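Local coordinates for malonyl coenzyme A-acyl carrier protein transacylase (Helicobacter pylori, PDB 2H1Y) that probably transfers the malonyl group of malonyl-CoA to holo-acyl carrier protein, releasing coenzyme A and so supplying extender units for fatty acid synthesis, at residues Ser143-Gly149 with Met174-Gly180; Cys167-Gly173 with Pro263-Gln267; Ile238-Thr242 with Leu255-Gln259. All coordinates share one frame; numbering follows the deposited sequence.

Contact 1 (Ser143-Gly149 with Met174-Gly180)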
ATOM      1  N   SER A 143      -3.144 -17.681  -3.943  1.00 56.03           N
ATOM      2  CA  SER A 143      -4.066 -16.583  -4.103  1.00 55.23           C
ATOM      3  C   SER A 143      -4.374 -15.870  -2.792  1.00 54.12           C
ATOM      4  O   SER A 143      -3.894 -16.261  -1.725  1.00 53.88           O
ATOM      5  CB  SER A 143      -5.363 -17.060  -4.747  1.00 55.66           C
ATOM      6  OG  SER A 143      -6.059 -15.931  -5.245  1.00 56.63           O
ATOM      7  N   MET A 144      -5.167 -14.808  -2.898  1.00 52.90           N
ATOM      8  CA  MET A 144      -5.704 -14.104  -1.744  1.00 51.72           C
ATOM      9  C   MET A 144      -7.234 -13.970  -1.824  1.00 50.93           C
ATOM     10  O   MET A 144      -7.810 -13.891  -2.920  1.00 51.02           O
ATOM     11  CB  MET A 144      -4.985 -12.768  -1.574  1.00 51.56           C
ATOM     12  CG  MET A 144      -3.617 -12.953  -0.907  1.00 50.86           C
ATOM     13  SD  MET A 144      -2.562 -11.518  -0.941  1.00 52.32           S
ATOM     14  CE  MET A 144      -3.089 -10.612   0.501  1.00 50.49           C
ATOM     15  N   MET A 145      -7.897 -13.973  -0.674  1.00 49.74           N
ATOM     16  CA  MET A 145      -9.347 -14.058  -0.653  1.00 48.94           C
ATOM     17  C   MET A 145      -9.969 -13.119   0.373  1.00 48.49           C
ATOM     18  O   MET A 145      -9.787 -13.297   1.585  1.00 48.43           O
ATOM     19  CB  MET A 145      -9.761 -15.514  -0.389  1.00 48.93           C
ATOM     20  CG  MET A 145     -11.251 -15.750  -0.196  1.00 48.56           C
ATOM     21  SD  MET A 145     -11.677 -17.492   0.067  1.00 49.39           S
ATOM     22  CE  MET A 145     -11.182 -17.730   1.772  1.00 47.58           C
ATOM     23  N   VAL A 146     -10.732 -12.142  -0.105  1.00 47.69           N
ATOM     24  CA  VAL A 146     -11.423 -11.212   0.806  1.00 47.21           C
ATOM     25  C   VAL A 146     -12.618 -11.899   1.477  1.00 47.02           C
ATOM     26  O   VAL A 146     -13.483 -12.444   0.806  1.00 47.16           O
ATOM     27  CB  VAL A 146     -11.894  -9.901   0.088  1.00 46.92           C
ATOM     28  CG1 VAL A 146     -12.400  -8.906   1.082  1.00 47.53           C
ATOM     29  CG2 VAL A 146     -10.779  -9.248  -0.655  1.00 46.36           C
ATOM     30  N   VAL A 147     -12.656 -11.876   2.803  1.00 47.27           N
ATOM     31  CA  VAL A 147     -13.828 -12.311   3.557  1.00 47.22           C
ATOM     32  C   VAL A 147     -14.489 -11.095   4.213  1.00 47.77           C
ATOM     33  O   VAL A 147     -13.817 -10.197   4.665  1.00 47.17           O
ATOM     34  CB  VAL A 147     -13.475 -13.366   4.645  1.00 47.43           C
ATOM     35  CG1 VAL A 147     -14.739 -14.027   5.179  1.00 45.89           C
ATOM     36  CG2 VAL A 147     -12.538 -14.439   4.103  1.00 47.27           C
ATOM     37  N   LEU A 148     -15.815 -11.079   4.272  1.00 49.51           N
ATOM     38  CA  LEU A 148     -16.538  -9.948   4.843  1.00 50.79           C
ATOM     39  C   LEU A 148     -17.508 -10.386   5.921  1.00 51.11           C
ATOM     40  O   LEU A 148     -18.370 -11.224   5.689  1.00 50.81           O
ATOM     41  CB  LEU A 148     -17.307  -9.222   3.746  1.00 51.32           C
ATOM     42  CG  LEU A 148     -17.172  -7.703   3.715  1.00 52.76           C
ATOM     43  CD1 LEU A 148     -16.273  -7.300   2.516  1.00 53.94           C
ATOM     44  CD2 LEU A 148     -18.563  -7.077   3.593  1.00 54.03           C
ATOM     45  N   GLY A 149     -17.358  -9.822   7.109  1.00 51.91           N
ATOM     46  CA  GLY A 149     -18.314 -10.058   8.178  1.00 53.13           C
ATOM     47  C   GLY A 149     -18.011 -11.140   9.199  1.00 54.09           C
ATOM     48  O   GLY A 149     -18.811 -11.362  10.113  1.00 54.80           O
ATOM     49  N   MET A 174     -14.657  -5.567   9.809  1.00 49.49           N
ATOM     50  CA  MET A 174     -14.801  -7.010   9.597  1.00 51.08           C
ATOM     51  C   MET A 174     -14.445  -7.450   8.182  1.00 50.36           C
ATOM     52  O   MET A 174     -15.043  -8.369   7.621  1.00 50.27           O
ATOM     53  CB  MET A 174     -16.194  -7.463  10.024  1.00 51.16           C
ATOM     54  CG  MET A 174     -16.427  -7.126  11.512  1.00 52.82           C
ATOM     55  SD  MET A 174     -17.933  -7.840  12.153  1.00 55.23           S
ATOM     56  CE  MET A 174     -17.464  -9.555  12.341  1.00 53.22           C
ATOM     57  N   GLN A 175     -13.456  -6.764   7.612  1.00 50.25           N
ATOM     58  CA  GLN A 175     -12.886  -7.152   6.328  1.00 49.76           C
ATOM     59  C   GLN A 175     -11.508  -7.769   6.541  1.00 48.24           C
ATOM     60  O   GLN A 175     -10.594  -7.105   7.025  1.00 48.05           O
ATOM     61  CB  GLN A 175     -12.792  -5.955   5.375  1.00 50.12           C
ATOM     62  CG  GLN A 175     -12.601  -6.385   3.925  1.00 51.92           C
ATOM     63  CD  GLN A 175     -11.882  -5.353   3.080  1.00 52.98           C
ATOM     64  OE1 GLN A 175     -10.652  -5.428   2.892  1.00 51.63           O
ATOM     65  NE2 GLN A 175     -12.639  -4.387   2.556  1.00 51.61           N
ATOM     66  N   VAL A 176     -11.372  -9.039   6.183  1.00 47.00           N
ATOM     67  CA  VAL A 176     -10.131  -9.777   6.383  1.00 46.47           C
ATOM     68  C   VAL A 176      -9.705 -10.485   5.102  1.00 46.06           C
ATOM     69  O   VAL A 176     -10.482 -11.193   4.474  1.00 46.15           O
ATOM     70  CB  VAL A 176     -10.237 -10.752   7.605  1.00 46.68           C
ATOM     71  CG1 VAL A 176      -9.017 -11.636   7.748  1.00 45.19           C
ATOM     72  CG2 VAL A 176     -10.460  -9.947   8.920  1.00 47.25           C
ATOM     73  N   VAL A 177      -8.462 -10.268   4.706  1.00 45.63           N
ATOM     74  CA  VAL A 177      -7.934 -10.920   3.523  1.00 44.87           C
ATOM     75  C   VAL A 177      -7.113 -12.126   3.953  1.00 44.91           C
ATOM     76  O   VAL A 177      -6.252 -12.012   4.818  1.00 44.86           O
ATOM     77  CB  VAL A 177      -7.105  -9.944   2.674  1.00 44.79           C
ATOM     78  CG1 VAL A 177      -6.589 -10.630   1.410  1.00 44.75           C
ATOM     79  CG2 VAL A 177      -7.954  -8.742   2.301  1.00 43.17           C
ATOM     80  N   LEU A 178      -7.416 -13.283   3.368  1.00 44.96           N
ATOM     81  CA  LEU A 178      -6.703 -14.517   3.664  1.00 44.97           C
ATOM     82  C   LEU A 178      -5.757 -14.854   2.527  1.00 45.21           C
ATOM     83  O   LEU A 178      -6.007 -14.468   1.385  1.00 45.19           O
ATOM     84  CB  LEU A 178      -7.661 -15.674   3.937  1.00 44.33           C
ATOM     85  CG  LEU A 178      -8.755 -15.465   4.996  1.00 44.65           C
ATOM     86  CD1 LEU A 178      -9.692 -16.670   5.043  1.00 42.23           C
ATOM     87  CD2 LEU A 178      -8.244 -15.103   6.393  1.00 44.11           C
ATOM     88  N   ALA A 179      -4.661 -15.543   2.837  1.00 45.24           N
ATOM     89  CA  ALA A 179      -3.707 -15.915   1.797  1.00 45.95           C
ATOM     90  C   ALA A 179      -3.452 -17.407   1.832  1.00 46.90           C
ATOM     91  O   ALA A 179      -3.589 -18.039   2.874  1.00 46.71           O
ATOM     92  CB  ALA A 179      -2.425 -15.149   1.949  1.00 45.06           C
ATOM     93  N   GLY A 180      -3.092 -17.976   0.686  1.00 48.45           N
ATOM     94  CA  GLY A 180      -2.763 -19.391   0.640  1.00 49.82           C
ATOM     95  C   GLY A 180      -2.929 -20.105  -0.684  1.00 51.05           C
ATOM     96  O   GLY A 180      -2.920 -19.484  -1.757  1.00 50.82           O
TER
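M144 reaches from its strand over V177 and A179 of the neighbouring one. M144 CB sits 3.6 Å from L178 O and 4.0 Å from V177 CG1. M144 CG, held beside the backbone N by chi1 of -79°, meets A179 CB at 3.8 Å. At chi3 (86°) the chain bends, and M144 CE ends 3.6 Å from V177 CG1, the two side chains crossing at about a right angle. On the same face V146 CG1 lies against Q175 CG. The other face holds a second apolar group: L178 CD1 is touched by M145 CE and by V147 CG2, each at 3.7 Å.

Six backbone pairs set this register, the strand axes running at 156°. In the hydrogen-bonded pairs M145-L178, V147-V176 and S143-G180, each residue both donates and accepts; V147 N to V176 O measures 2.8 Å. G149 N adds a bond to M174 O beyond the last pair.

The strand 142-148 also bonds to 199-202, and 175-179 to 165-172, so both strands here are central in a four-stranded antiparallel sheet of order 165-172, 175-179, 142-148, 199-202. With helices 152-160 and 189-195 this is the ferredoxin-like small subdomain of the malonyl transferases.

Contact 2 (Cys167-Gly173 with Pro263-Gln267)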
ATOM      1  N   CYS A 167      -4.238 -15.570   7.644  1.00 51.55           N
ATOM      2  CA  CYS A 167      -4.684 -14.189   7.645  1.00 50.88           C
ATOM      3  C   CYS A 167      -3.597 -13.223   7.142  1.00 50.40           C
ATOM      4  O   CYS A 167      -2.465 -13.208   7.647  1.00 50.76           O
ATOM      5  CB  CYS A 167      -5.109 -13.805   9.061  1.00 50.99           C
ATOM      6  SG  CYS A 167      -6.545 -14.716   9.659  1.00 51.36           S
ATOM      7  N   ALA A 168      -3.957 -12.388   6.174  1.00 49.71           N
ATOM      8  CA  ALA A 168      -2.984 -11.526   5.495  1.00 48.68           C
ATOM      9  C   ALA A 168      -3.229 -10.029   5.656  1.00 48.03           C
ATOM     10  O   ALA A 168      -2.281  -9.240   5.675  1.00 47.60           O
ATOM     11  CB  ALA A 168      -2.906 -11.892   4.031  1.00 48.78           C
ATOM     12  N   ASN A 169      -4.495  -9.635   5.732  1.00 47.55           N
ATOM     13  CA  ASN A 169      -4.847  -8.255   6.045  1.00 47.20           C
ATOM     14  C   ASN A 169      -5.905  -8.228   7.124  1.00 46.86           C
ATOM     15  O   ASN A 169      -6.875  -9.006   7.074  1.00 47.52           O
ATOM     16  CB  ASN A 169      -5.467  -7.537   4.850  1.00 47.23           C
ATOM     17  CG  ASN A 169      -4.541  -7.399   3.667  1.00 48.17           C
ATOM     18  OD1 ASN A 169      -3.355  -7.770   3.691  1.00 47.85           O
ATOM     19  ND2 ASN A 169      -5.097  -6.855   2.594  1.00 48.14           N
ATOM     20  N   PHE A 170      -5.749  -7.308   8.067  1.00 45.80           N
ATOM     21  CA  PHE A 170      -6.852  -6.900   8.924  1.00 45.05           C
ATOM     22  C   PHE A 170      -7.240  -5.453   8.583  1.00 44.86           C
ATOM     23  O   PHE A 170      -6.661  -4.477   9.080  1.00 44.65           O
ATOM     24  CB  PHE A 170      -6.492  -7.073  10.410  1.00 45.42           C
ATOM     25  CG  PHE A 170      -6.091  -8.490  10.791  1.00 44.47           C
ATOM     26  CD1 PHE A 170      -4.803  -8.760  11.249  1.00 43.49           C
ATOM     27  CD2 PHE A 170      -7.004  -9.540  10.702  1.00 42.63           C
ATOM     28  CE1 PHE A 170      -4.424 -10.058  11.608  1.00 42.43           C
ATOM     29  CE2 PHE A 170      -6.634 -10.838  11.051  1.00 44.17           C
ATOM     30  CZ  PHE A 170      -5.335 -11.097  11.507  1.00 44.31           C
ATOM     31  N   ASN A 171      -8.235  -5.325   7.722  1.00 44.86           N
ATOM     32  CA  ASN A 171      -8.568  -4.030   7.143  1.00 44.60           C
ATOM     33  C   ASN A 171      -9.635  -3.281   7.908  1.00 45.09           C
ATOM     34  O   ASN A 171      -9.957  -2.121   7.579  1.00 44.73           O
ATOM     35  CB  ASN A 171      -8.954  -4.203   5.684  1.00 43.53           C
ATOM     36  CG  ASN A 171      -7.788  -4.629   4.840  1.00 42.65           C
ATOM     37  OD1 ASN A 171      -6.630  -4.322   5.143  1.00 40.46           O
ATOM     38  ND2 ASN A 171      -8.077  -5.338   3.769  1.00 42.61           N
ATOM     39  N   GLY A 172     -10.159  -3.951   8.942  1.00 45.68           N
ATOM     40  CA  GLY A 172     -11.211  -3.388   9.802  1.00 46.10           C
ATOM     41  C   GLY A 172     -12.574  -3.500   9.156  1.00 46.31           C
ATOM     42  O   GLY A 172     -12.694  -3.908   7.997  1.00 45.40           O
ATOM     43  N   GLY A 173     -13.608  -3.147   9.918  1.00 47.01           N
ATOM     44  CA  GLY A 173     -14.978  -3.218   9.431  1.00 47.64           C
ATOM     45  C   GLY A 173     -15.258  -4.645   9.047  1.00 48.72           C
ATOM     46  O   GLY A 173     -15.971  -4.906   8.070  1.00 48.53           O
ATOM     47  N   PRO A 263       0.790 -10.454   8.784  1.00 46.58           N
ATOM     48  CA  PRO A 263      -0.459  -9.779   8.472  1.00 46.42           C
ATOM     49  C   PRO A 263      -0.297  -8.262   8.453  1.00 46.38           C
ATOM     50  O   PRO A 263       0.364  -7.685   9.335  1.00 46.34           O
ATOM     51  CB  PRO A 263      -1.361 -10.166   9.640  1.00 46.60           C
ATOM     52  CG  PRO A 263      -0.867 -11.494  10.053  1.00 46.88           C
ATOM     53  CD  PRO A 263       0.621 -11.440   9.865  1.00 46.73           C
ATOM     54  N   VAL A 264      -0.877  -7.631   7.435  1.00 45.54           N
ATOM     55  CA  VAL A 264      -0.958  -6.183   7.387  1.00 44.32           C
ATOM     56  C   VAL A 264      -2.007  -5.811   8.417  1.00 44.02           C
ATOM     57  O   VAL A 264      -3.185  -6.158   8.276  1.00 43.96           O
ATOM     58  CB  VAL A 264      -1.345  -5.692   5.973  1.00 44.41           C
ATOM     59  CG1 VAL A 264      -1.725  -4.189   5.969  1.00 43.62           C
ATOM     60  CG2 VAL A 264      -0.232  -5.995   4.997  1.00 42.33           C
ATOM     61  N   ARG A 265      -1.576  -5.134   9.473  1.00 43.46           N
ATOM     62  CA  ARG A 265      -2.483  -4.779  10.566  1.00 43.29           C
ATOM     63  C   ARG A 265      -3.014  -3.371  10.416  1.00 42.88           C
ATOM     64  O   ARG A 265      -2.843  -2.522  11.305  1.00 42.93           O
ATOM     65  CB  ARG A 265      -1.782  -4.930  11.914  1.00 43.62           C
ATOM     66  CG  ARG A 265      -1.385  -6.340  12.259  1.00 44.89           C
ATOM     67  CD  ARG A 265      -1.524  -6.539  13.737  1.00 49.64           C
ATOM     68  NE  ARG A 265      -0.318  -6.115  14.436  1.00 53.23           N
ATOM     69  CZ  ARG A 265      -0.293  -5.599  15.663  1.00 54.90           C
ATOM     70  NH1 ARG A 265      -1.423  -5.415  16.336  1.00 54.93           N
ATOM     71  NH2 ARG A 265       0.870  -5.257  16.210  1.00 54.38           N
ATOM     72  N   TYR A 266      -3.678  -3.125   9.293  1.00 42.36           N
ATOM     73  CA  TYR A 266      -4.092  -1.775   8.937  1.00 41.91           C
ATOM     74  C   TYR A 266      -5.070  -1.161   9.956  1.00 42.55           C
ATOM     75  O   TYR A 266      -4.943   0.024  10.314  1.00 42.69           O
ATOM     76  CB  TYR A 266      -4.642  -1.714   7.502  1.00 41.04           C
ATOM     77  CG  TYR A 266      -4.969  -0.311   7.106  1.00 39.75           C
ATOM     78  CD1 TYR A 266      -3.977   0.565   6.681  1.00 38.40           C
ATOM     79  CD2 TYR A 266      -6.268   0.171   7.218  1.00 40.24           C
ATOM     80  CE1 TYR A 266      -4.295   1.885   6.350  1.00 39.86           C
ATOM     81  CE2 TYR A 266      -6.594   1.492   6.890  1.00 39.65           C
ATOM     82  CZ  TYR A 266      -5.608   2.338   6.457  1.00 38.98           C
ATOM     83  OH  TYR A 266      -5.934   3.637   6.143  1.00 40.01           O
ATOM     84  N   GLN A 267      -6.030  -1.970  10.409  1.00 42.91           N
ATOM     85  CA  GLN A 267      -6.932  -1.619  11.517  1.00 43.94           C
ATOM     86  C   GLN A 267      -6.233  -1.113  12.797  1.00 43.91           C
ATOM     87  O   GLN A 267      -6.495   0.004  13.255  1.00 43.88           O
ATOM     88  CB  GLN A 267      -7.813  -2.813  11.868  1.00 43.98           C
ATOM     89  CG  GLN A 267      -8.571  -2.627  13.152  1.00 45.47           C
ATOM     90  CD  GLN A 267      -9.803  -3.485  13.206  1.00 47.25           C
ATOM     91  OE1 GLN A 267      -9.732  -4.716  13.140  1.00 47.62           O
ATOM     92  NE2 GLN A 267     -10.946  -2.844  13.327  1.00 48.49           N
TER
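V264 O takes the N-H of F170 at 2.8 Å, nearly straight (175° at the hydrogen) and almost in line with the carbonyl bond. N169 CA makes a C-H...O contact with the same oxygen, and Y266 N adds a weak bond from within its own segment. Two residues before F170, A168 O receives V264 N at 2.8 Å, but this donor stands 37° above the carbonyl plane, while P263 CA approaches the same oxygen through its C-H. These two bonds enclose a single bridge, N169 with V264. The pairing stops there because the chain turns into helix 266-271, with R265 at the N-cap position; the first turn keeps a strand bond nevertheless, Q267 N to F170 O at 2.9 Å.

Apolar contact centres on the F170 ring. With CG beside the backbone N (chi1 -57°), the ring runs alongside the proline, and F170 CE1 comes 3.6 Å from P263 CB in an oblique approach. R265 CG stands at the ring edge, 4.3 Å from F170 CD1. P263 CG also closes to 3.4 Å on C167 O. Farther on, the amide end of Q267 lies against G172, with CD 3.7 Å from G172 CA, and the Y266 ring has N171 O at its edge.

A168 and N169 both face V177, a classic beta bulge in edge strand 165-172. Helix 152-160 packs on F170 and C167, while helix 288-294 covers N171 and Y266 and supplies N293 to the Y266 hydroxyl. The entry to helix 266-271 is thereby laid along the edge of the four-stranded sheet, on the side of strand 165-172 not occupied by 175-179.

Contact 3 (Ile238-Thr242 with Leu255-Gln259)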
ATOM      1  N   ILE A 238       4.351   4.202  10.296  1.00 47.33           N
ATOM      2  CA  ILE A 238       3.768   3.166  11.132  1.00 47.67           C
ATOM      3  C   ILE A 238       3.856   1.804  10.440  1.00 47.89           C
ATOM      4  O   ILE A 238       3.409   1.641   9.302  1.00 48.23           O
ATOM      5  CB  ILE A 238       2.299   3.493  11.494  1.00 47.55           C
ATOM      6  CG1 ILE A 238       2.124   4.984  11.793  1.00 48.74           C
ATOM      7  CG2 ILE A 238       1.827   2.655  12.661  1.00 47.56           C
ATOM      8  CD1 ILE A 238       2.827   5.494  13.053  1.00 49.74           C
ATOM      9  N   SER A 239       4.445   0.829  11.124  1.00 48.05           N
ATOM     10  CA  SER A 239       4.662  -0.485  10.540  1.00 47.85           C
ATOM     11  C   SER A 239       3.364  -1.306  10.454  1.00 47.78           C
ATOM     12  O   SER A 239       2.698  -1.524  11.465  1.00 47.69           O
ATOM     13  CB  SER A 239       5.725  -1.230  11.356  1.00 48.05           C
ATOM     14  OG  SER A 239       5.653  -2.643  11.165  1.00 48.73           O
ATOM     15  N   ASN A 240       3.012  -1.773   9.260  1.00 47.29           N
ATOM     16  CA  ASN A 240       1.933  -2.755   9.138  1.00 47.27           C
ATOM     17  C   ASN A 240       2.239  -4.005   9.955  1.00 47.50           C
ATOM     18  O   ASN A 240       1.317  -4.697  10.404  1.00 47.44           O
ATOM     19  CB  ASN A 240       1.698  -3.182   7.686  1.00 47.35           C
ATOM     20  CG  ASN A 240       1.132  -2.064   6.801  1.00 46.35           C
ATOM     21  OD1 ASN A 240       0.648  -1.035   7.272  1.00 45.52           O
ATOM     22  ND2 ASN A 240       1.180  -2.290   5.503  1.00 44.62           N
ATOM     23  N   ALA A 241       3.525  -4.291  10.156  1.00 47.44           N
ATOM     24  CA  ALA A 241       3.919  -5.530  10.835  1.00 47.86           C
ATOM     25  C   ALA A 241       3.752  -5.502  12.376  1.00 48.21           C
ATOM     26  O   ALA A 241       3.204  -6.452  12.955  1.00 47.84           O
ATOM     27  CB  ALA A 241       5.319  -5.938  10.429  1.00 47.19           C
ATOM     28  N   THR A 242       4.176  -4.405  13.018  1.00 48.76           N
ATOM     29  CA  THR A 242       4.157  -4.281  14.485  1.00 49.24           C
ATOM     30  C   THR A 242       3.269  -3.150  15.030  1.00 49.56           C
ATOM     31  O   THR A 242       3.117  -2.991  16.233  1.00 49.66           O
ATOM     32  CB  THR A 242       5.606  -4.079  15.085  1.00 49.50           C
ATOM     33  OG1 THR A 242       6.105  -2.773  14.747  1.00 50.58           O
ATOM     34  CG2 THR A 242       6.577  -5.144  14.615  1.00 48.28           C
ATOM     35  N   LEU A 255      11.766  -3.737   9.304  1.00 50.81           N
ATOM     36  CA  LEU A 255      10.306  -3.722   9.277  1.00 50.71           C
ATOM     37  C   LEU A 255       9.650  -3.927   7.888  1.00 50.68           C
ATOM     38  O   LEU A 255       8.617  -4.611   7.791  1.00 50.73           O
ATOM     39  CB  LEU A 255       9.757  -2.512  10.036  1.00 50.72           C
ATOM     40  CG  LEU A 255      10.026  -2.682  11.542  1.00 50.48           C
ATOM     41  CD1 LEU A 255       9.891  -1.405  12.303  1.00 48.51           C
ATOM     42  CD2 LEU A 255       9.150  -3.792  12.171  1.00 51.50           C
ATOM     43  N   LEU A 256      10.260  -3.381   6.833  1.00 50.21           N
ATOM     44  CA  LEU A 256       9.807  -3.655   5.468  1.00 49.79           C
ATOM     45  C   LEU A 256      10.098  -5.097   5.058  1.00 50.08           C
ATOM     46  O   LEU A 256       9.487  -5.586   4.109  1.00 50.68           O
ATOM     47  CB  LEU A 256      10.417  -2.681   4.455  1.00 49.35           C
ATOM     48  CG  LEU A 256       9.935  -1.223   4.462  1.00 49.70           C
ATOM     49  CD1 LEU A 256      10.663  -0.372   3.439  1.00 48.14           C
ATOM     50  CD2 LEU A 256       8.406  -1.101   4.245  1.00 50.11           C
ATOM     51  N   SER A 257      11.014  -5.773   5.767  1.00 49.76           N
ATOM     52  CA  SER A 257      11.320  -7.197   5.514  1.00 50.00           C
ATOM     53  C   SER A 257      10.209  -8.026   6.100  1.00 49.63           C
ATOM     54  O   SER A 257       9.570  -8.825   5.425  1.00 50.02           O
ATOM     55  CB  SER A 257      12.591  -7.661   6.242  1.00 50.15           C
ATOM     56  OG  SER A 257      13.788  -7.108   5.732  1.00 52.82           O
ATOM     57  N   LEU A 258      10.015  -7.814   7.390  1.00 49.06           N
ATOM     58  CA  LEU A 258       9.123  -8.595   8.204  1.00 49.29           C
ATOM     59  C   LEU A 258       7.660  -8.465   7.742  1.00 48.74           C
ATOM     60  O   LEU A 258       6.876  -9.430   7.818  1.00 48.81           O
ATOM     61  CB  LEU A 258       9.298  -8.134   9.657  1.00 48.99           C
ATOM     62  CG  LEU A 258       8.998  -9.088  10.808  1.00 50.23           C
ATOM     63  CD1 LEU A 258       7.769  -8.614  11.616  1.00 50.06           C
ATOM     64  CD2 LEU A 258       8.895 -10.565  10.361  1.00 48.87           C
ATOM     65  N   GLN A 259       7.318  -7.274   7.258  1.00 47.76           N
ATOM     66  CA  GLN A 259       6.006  -6.988   6.707  1.00 47.35           C
ATOM     67  C   GLN A 259       5.518  -8.122   5.804  1.00 47.18           C
ATOM     68  O   GLN A 259       4.413  -8.640   6.000  1.00 47.10           O
ATOM     69  CB  GLN A 259       6.061  -5.672   5.927  1.00 47.16           C
ATOM     70  CG  GLN A 259       4.705  -5.077   5.620  1.00 46.32           C
ATOM     71  CD  GLN A 259       4.662  -4.473   4.250  1.00 44.75           C
ATOM     72  OE1 GLN A 259       5.002  -5.125   3.255  1.00 43.74           O
ATOM     73  NE2 GLN A 259       4.261  -3.215   4.181  1.00 42.79           N
TER
HETATM   74  O   HOH W   1       6.273  -3.239   8.691  1.00 40.34           O
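A loop meets the last turn or so of helix 249-259 here, S239, A241 and T242 lying against L255, L258 and Q259 in a contact made by small apolar patches and one water. The loop follows strand 236-238 of the six-stranded mixed sheet. The two segments bury 264 Å² over both sides, and no clear direct hydrogen bond joins them.

The polar link is indirect. The water accepts from S239 OG at 2.6 Å and donates to L255 O at 2.9 Å. That same oxygen of L255 also receives Q259 N within the helix. Beside this link, A241 CB touches L258 CD1 at 3.8 Å and Q259 CA at 3.9 Å. T242 CG2, lying beside its backbone N while OG1 turns to E244, meets L255 CD2 at 3.8 Å, and the two side chains cross at about a right angle. N240 and Q259 run alongside each other, N240 CB to Q259 CG 4.1 Å, with amide planes 11° apart; the Q259 amide is hydrogen-bonded to R129, S104 and E107.

S239 OG faces its own loop as well: chi1 of 159° carries it anti to the backbone N, where it accepts T242 N at 3.0 Å and, weakly, A241 N. Acceptance from the N-H three residues on defines an ST motif, which here shapes the turn leaving the sheet of the larger acyltransferase subdomain.

Contacts 1 and 2 interlock along the chain, their segments alternating, and touch directly: V177 O lies 2.7 Å from A168 N, a probable hydrogen bond between strands 175-179 and 165-172 of one sheet. Their centres are about 9 Å apart. Contact 3 is nested inside the loop that contact 2 closes, its centre about 12 Å from that of contact 2 and about 19 Å from that of contact 1, which it does not touch. R265 N probably bonds to N240 O, 3.1 Å away, so contact 2 bridges the four-stranded sheet and the loop after strand 236-238 of the six-stranded one. Contact 2 thus lies where the two subdomains join, the boundary that holds this family's active-site cleft.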